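Side-chain contacts in VC0179-like protein (Escherichia coli, PDB 4XJ6), which probably joins GTP and ATP into a cyclic dinucleotide, as a bacterial homologue of cyclic GMP-AMP synthase with a magnesium-dependent nucleotidyltransferase fold: residues R42-E47 with L153-T158; P79-D84 with S159-E164. One frame throughout, in Å; residues are numbered along the deposited sequence.

Contact 1: residues R42-E47 with L153-T158; sequences RDVFQE and LLLVDT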
# COMPACT_ATOMS: atom_id res chain seq x y z
N ARG A 42 -15.31 -5.73 -11.62
CA ARG A 42 -15.91 -6.94 -12.16
C ARG A 42 -16.85 -6.61 -13.31
O ARG A 42 -16.80 -7.23 -14.37
CB ARG A 42 -16.67 -7.71 -11.08
CG ARG A 42 -15.83 -8.72 -10.32
CD ARG A 42 -16.70 -9.64 -9.47
NE ARG A 42 -17.04 -9.05 -8.18
CZ ARG A 42 -16.42 -9.34 -7.04
NH1 ARG A 42 -15.42 -10.21 -7.03
NH2 ARG A 42 -16.80 -8.76 -5.91
N ASP A 43 -17.72 -5.62 -13.08
CA ASP A 43 -18.64 -5.14 -14.09
C ASP A 43 -17.91 -4.68 -15.35
O ASP A 43 -18.26 -5.09 -16.46
CB ASP A 43 -19.49 -3.99 -13.54
CG ASP A 43 -20.53 -4.46 -12.54
OD1 ASP A 43 -20.85 -5.67 -12.54
OD2 ASP A 43 -21.03 -3.62 -11.77
N VAL A 44 -16.90 -3.84 -15.17
CA VAL A 44 -16.13 -3.30 -16.29
C VAL A 44 -15.49 -4.41 -17.11
O VAL A 44 -15.57 -4.41 -18.34
CB VAL A 44 -15.02 -2.34 -15.79
CG1 VAL A 44 -14.04 -2.02 -16.90
CG2 VAL A 44 -15.63 -1.07 -15.22
N PHE A 45 -14.87 -5.36 -16.43
CA PHE A 45 -14.25 -6.51 -17.09
C PHE A 45 -15.29 -7.34 -17.82
O PHE A 45 -15.04 -7.81 -18.93
CB PHE A 45 -13.49 -7.37 -16.07
CG PHE A 45 -12.03 -7.05 -15.97
CD1 PHE A 45 -11.60 -5.90 -15.32
CD2 PHE A 45 -11.08 -7.90 -16.52
CE1 PHE A 45 -10.25 -5.61 -15.23
CE2 PHE A 45 -9.73 -7.61 -16.43
CZ PHE A 45 -9.32 -6.46 -15.78
N GLN A 46 -16.46 -7.52 -17.20
CA GLN A 46 -17.55 -8.27 -17.83
C GLN A 46 -18.05 -7.56 -19.08
O GLN A 46 -18.25 -8.19 -20.12
CB GLN A 46 -18.70 -8.47 -16.85
CG GLN A 46 -19.95 -9.06 -17.49
CD GLN A 46 -21.08 -9.30 -16.50
OE1 GLN A 46 -21.03 -10.23 -15.69
NE2 GLN A 46 -22.10 -8.45 -16.56
N GLU A 47 -18.25 -6.25 -18.97
CA GLU A 47 -18.70 -5.44 -20.10
C GLU A 47 -17.70 -5.49 -21.24
O GLU A 47 -18.07 -5.59 -22.41
CB GLU A 47 -18.92 -3.99 -19.65
CG GLU A 47 -20.11 -3.79 -18.72
CD GLU A 47 -20.23 -2.36 -18.22
OE1 GLU A 47 -19.18 -1.69 -18.10
OE2 GLU A 47 -21.36 -1.92 -17.96
N LEU A 153 -4.88 -1.97 -17.85
CA LEU A 153 -4.74 -0.72 -17.13
C LEU A 153 -5.90 0.23 -17.42
O LEU A 153 -6.37 0.94 -16.54
CB LEU A 153 -3.41 -0.04 -17.47
CG LEU A 153 -2.16 -0.66 -16.84
CD1 LEU A 153 -0.90 -0.01 -17.39
CD2 LEU A 153 -2.22 -0.56 -15.32
N LEU A 154 -6.35 0.23 -18.67
CA LEU A 154 -7.48 1.06 -19.07
C LEU A 154 -8.79 0.56 -18.47
O LEU A 154 -9.73 1.33 -18.28
CB LEU A 154 -7.60 1.11 -20.60
CG LEU A 154 -6.64 2.07 -21.31
CD1 LEU A 154 -6.87 2.03 -22.81
CD2 LEU A 154 -6.78 3.48 -20.76
N LEU A 155 -8.85 -0.73 -18.18
CA LEU A 155 -10.03 -1.32 -17.54
C LEU A 155 -10.08 -0.95 -16.06
O LEU A 155 -11.16 -0.77 -15.50
CB LEU A 155 -10.04 -2.83 -17.71
CG LEU A 155 -10.20 -3.34 -19.14
CD1 LEU A 155 -10.37 -4.85 -19.15
CD2 LEU A 155 -11.38 -2.67 -19.83
N VAL A 156 -8.91 -0.85 -15.44
CA VAL A 156 -8.82 -0.39 -14.06
C VAL A 156 -9.20 1.08 -13.99
O VAL A 156 -9.97 1.49 -13.12
CB VAL A 156 -7.41 -0.60 -13.49
CG1 VAL A 156 -7.27 0.12 -12.16
CG2 VAL A 156 -7.12 -2.09 -13.33
N ASP A 157 -8.66 1.86 -14.92
CA ASP A 157 -8.97 3.28 -15.01
C ASP A 157 -10.46 3.50 -15.23
O ASP A 157 -11.06 4.38 -14.61
CB ASP A 157 -8.17 3.94 -16.13
CG ASP A 157 -6.70 4.08 -15.81
OD1 ASP A 157 -6.31 3.77 -14.66
OD2 ASP A 157 -5.93 4.52 -16.69
N THR A 158 -11.05 2.68 -16.09
CA THR A 158 -12.48 2.73 -16.35
C THR A 158 -13.29 2.57 -15.07
O THR A 158 -14.23 3.32 -14.82
CB THR A 158 -12.91 1.65 -17.36
OG1 THR A 158 -12.30 1.90 -18.63
CG2 THR A 158 -14.41 1.64 -17.53
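Thr158, whose methyl packs against Val44, grips the carbonyl oxygen of Leu154 twice, through Thr158 OG1 at 2.7 Å and through the helical amide Thr158 N. The two donors reach Leu154 O from opposite faces of its carbonyl plane, and the hydroxyl makes a C=O...O angle of 149°. This buried hydroxyl is thus satisfied within its own helix, and only the carbon branch of Thr158 is presented to the partner. The setting is a helix-helix packing in which the long helix 24-57 covers helix 149-166 of the nucleotidyltransferase domain; the axes of segments 42-47 and 153-158 approach to 9.2 Å, with 129° between their directions. With OG1 beside its backbone N and CG2 anti to it, Thr158 sends the methyl to Val44, where Thr158 CG2 lies 3.7 Å from Val44 CG1. Both branches of the valine share this methyl. Val44 CG1 also settles on the backbone of the other helix, 3.4 Å from Leu155 O, and meets the Leu155 side chain at CD2. Leu155 therefore works on two fronts, since its other methyl is taken up by the aromatic ring one residue further along helix 24-57. Phe100 of helix 94-102 touches both Phe45 and Leu155, and Met194 of strand 188-198 also packs on Phe45, tying the pair to the sheet. Leu155 CD1 sits 3.8 Å from the Phe45 ring centroid, just 7° off the normal, in a CH-pi contact, and Leu155 CB lies over the rim of the same face, 3.7 Å from Phe45 CE1.

Contact 2: residues P79-D84 with S159-E164; sequences PEERAD and SLKSLE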
# COMPACT_ATOMS: atom_id res chain seq x y z
N PRO A 79 -11.90 10.70 -24.62
CA PRO A 79 -12.11 10.20 -25.98
C PRO A 79 -10.97 9.35 -26.54
O PRO A 79 -11.23 8.31 -27.15
CB PRO A 79 -12.26 11.49 -26.80
CG PRO A 79 -12.87 12.45 -25.84
CD PRO A 79 -12.24 12.14 -24.50
N GLU A 80 -9.72 9.78 -26.35
CA GLU A 80 -8.58 9.01 -26.85
C GLU A 80 -8.52 7.65 -26.17
O GLU A 80 -8.20 6.64 -26.81
CB GLU A 80 -7.28 9.78 -26.62
CG GLU A 80 -6.11 9.29 -27.46
CD GLU A 80 -5.52 7.99 -26.96
OE1 GLU A 80 -5.29 7.87 -25.73
OE2 GLU A 80 -5.29 7.08 -27.78
N GLU A 81 -8.82 7.62 -24.88
CA GLU A 81 -8.78 6.39 -24.10
C GLU A 81 -9.89 5.43 -24.52
O GLU A 81 -9.70 4.21 -24.50
CB GLU A 81 -8.88 6.70 -22.60
CG GLU A 81 -7.65 7.38 -22.04
CD GLU A 81 -7.81 7.80 -20.59
OE1 GLU A 81 -8.95 8.07 -20.18
OE2 GLU A 81 -6.79 7.85 -19.87
N ARG A 82 -11.03 5.97 -24.91
CA ARG A 82 -12.13 5.15 -25.40
C ARG A 82 -11.79 4.57 -26.77
O ARG A 82 -12.08 3.40 -27.05
CB ARG A 82 -13.42 5.97 -25.49
CG ARG A 82 -13.89 6.52 -24.17
CD ARG A 82 -15.34 6.97 -24.24
NE ARG A 82 -15.55 8.05 -25.20
CZ ARG A 82 -15.49 9.34 -24.91
NH1 ARG A 82 -15.22 9.72 -23.67
NH2 ARG A 82 -15.70 10.25 -25.85
N ALA A 83 -11.17 5.39 -27.61
CA ALA A 83 -10.71 4.95 -28.92
C ALA A 83 -9.61 3.91 -28.78
O ALA A 83 -9.56 2.93 -29.53
CB ALA A 83 -10.23 6.13 -29.74
N ASP A 84 -8.72 4.13 -27.82
CA ASP A 84 -7.59 3.23 -27.60
C ASP A 84 -8.06 1.86 -27.13
O ASP A 84 -7.62 0.83 -27.66
CB ASP A 84 -6.62 3.83 -26.57
CG ASP A 84 -5.29 3.12 -26.55
OD1 ASP A 84 -4.99 2.36 -27.49
OD2 ASP A 84 -4.52 3.35 -25.59
N SER A 159 -12.90 1.59 -14.26
CA SER A 159 -13.59 1.31 -13.01
C SER A 159 -13.54 2.50 -12.04
O SER A 159 -14.57 2.92 -11.52
CB SER A 159 -12.99 0.08 -12.34
OG SER A 159 -13.65 -0.20 -11.12
N LEU A 160 -12.35 3.02 -11.81
CA LEU A 160 -12.16 4.08 -10.83
C LEU A 160 -12.70 5.43 -11.31
O LEU A 160 -13.23 6.21 -10.53
CB LEU A 160 -10.67 4.20 -10.47
CG LEU A 160 -10.04 2.91 -9.95
CD1 LEU A 160 -8.57 3.13 -9.61
CD2 LEU A 160 -10.81 2.36 -8.75
N LYS A 161 -12.56 5.69 -12.61
CA LYS A 161 -13.07 6.93 -13.19
C LYS A 161 -14.60 6.93 -13.24
O LYS A 161 -15.23 7.98 -13.19
CB LYS A 161 -12.50 7.16 -14.58
CG LYS A 161 -11.06 7.65 -14.58
CD LYS A 161 -10.51 7.77 -15.99
CE LYS A 161 -9.87 9.13 -16.22
NZ LYS A 161 -8.57 9.03 -16.94
N SER A 162 -15.19 5.74 -13.35
CA SER A 162 -16.64 5.62 -13.32
C SER A 162 -17.16 5.88 -11.91
O SER A 162 -18.23 6.45 -11.73
CB SER A 162 -17.08 4.23 -13.80
OG SER A 162 -16.77 3.24 -12.83
N LEU A 163 -16.38 5.46 -10.92
CA LEU A 163 -16.70 5.72 -9.52
C LEU A 163 -16.53 7.21 -9.20
O LEU A 163 -17.32 7.79 -8.46
CB LEU A 163 -15.82 4.88 -8.60
CG LEU A 163 -16.07 3.37 -8.63
CD1 LEU A 163 -15.09 2.65 -7.71
CD2 LEU A 163 -17.50 3.08 -8.23
N GLU A 164 -15.49 7.81 -9.77
CA GLU A 164 -15.23 9.23 -9.63
C GLU A 164 -16.38 10.06 -10.18
O GLU A 164 -16.88 10.97 -9.52
CB GLU A 164 -13.93 9.61 -10.34
CG GLU A 164 -13.71 11.11 -10.47
CD GLU A 164 -12.43 11.45 -11.21
OE1 GLU A 164 -12.36 11.22 -12.43
OE2 GLU A 164 -11.49 11.95 -10.56
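Glu81 and Lys161 meet by their charged ends alone, in a salt bridge between segments 79-84 and 159-164, which stay well apart: the CA atoms of Glu81 and Lys161 are 11.7 Å from each other. The ammonium comes up to the carboxylate without choosing sharply between its oxygens, with Lys161 NZ 3.4 Å from Glu81 OE1 and 3.6 Å from Glu81 OE2, and the hydrogen bond to OE1 is weak. The stronger partner of Glu81 OE1 is the amide of Ser78, just ahead of helix 79-90, which probably fixes the carboxylate and leaves the lysine to approach it. The two side chains cross at about a right angle. Lys161 reaches over with a chain bent near its end, its chi3 of 130° lying away from a staggered value, in keeping with a loosely held, partly exposed group; its side chain also touches Phe172 and Leu77. The side of helix 149-166 that faces helix 24-57 is quite different, for Arg40 bonds to Ser162 OG and Thr41 to Ser159 OG, while Leu160 and Leu163 rest on Val37. There Ser162 and Ser159 are buried, and Ser162 OG folds back on its own helix (chi1 72°) to give a 2.6 Å bond to Ser159 O, reached from 35° above the carbonyl plane. Segment 159-164 thus carries a close-packed inner face and a sparse outer one, where one salt bridge, with a weak hydrogen bond, spans these two segments at the periphery of the nucleotidyltransferase fold.

Overall arrangement
Helix 149-166 is common to both contacts, whose centres are about 9 Å apart. In contact 1 its middle turns pack on helix 24-57 as part of the core, burying 241 Å² through aliphatic and aromatic groups with no hydrogen bond across. Contact 2 uses the second half and helix 79-90 at the surface; just 61 Å² is buried, and a salt bridge with a weak hydrogen bond supplies the attraction. The two merge at their border, where Val44 CG2 packs 3.8 Å from Ser159 CA and Leu154 CD1 touches Asp84 and the backbone of Glu81. Contact 1 is therefore apolar packing, contact 2 a charged pair.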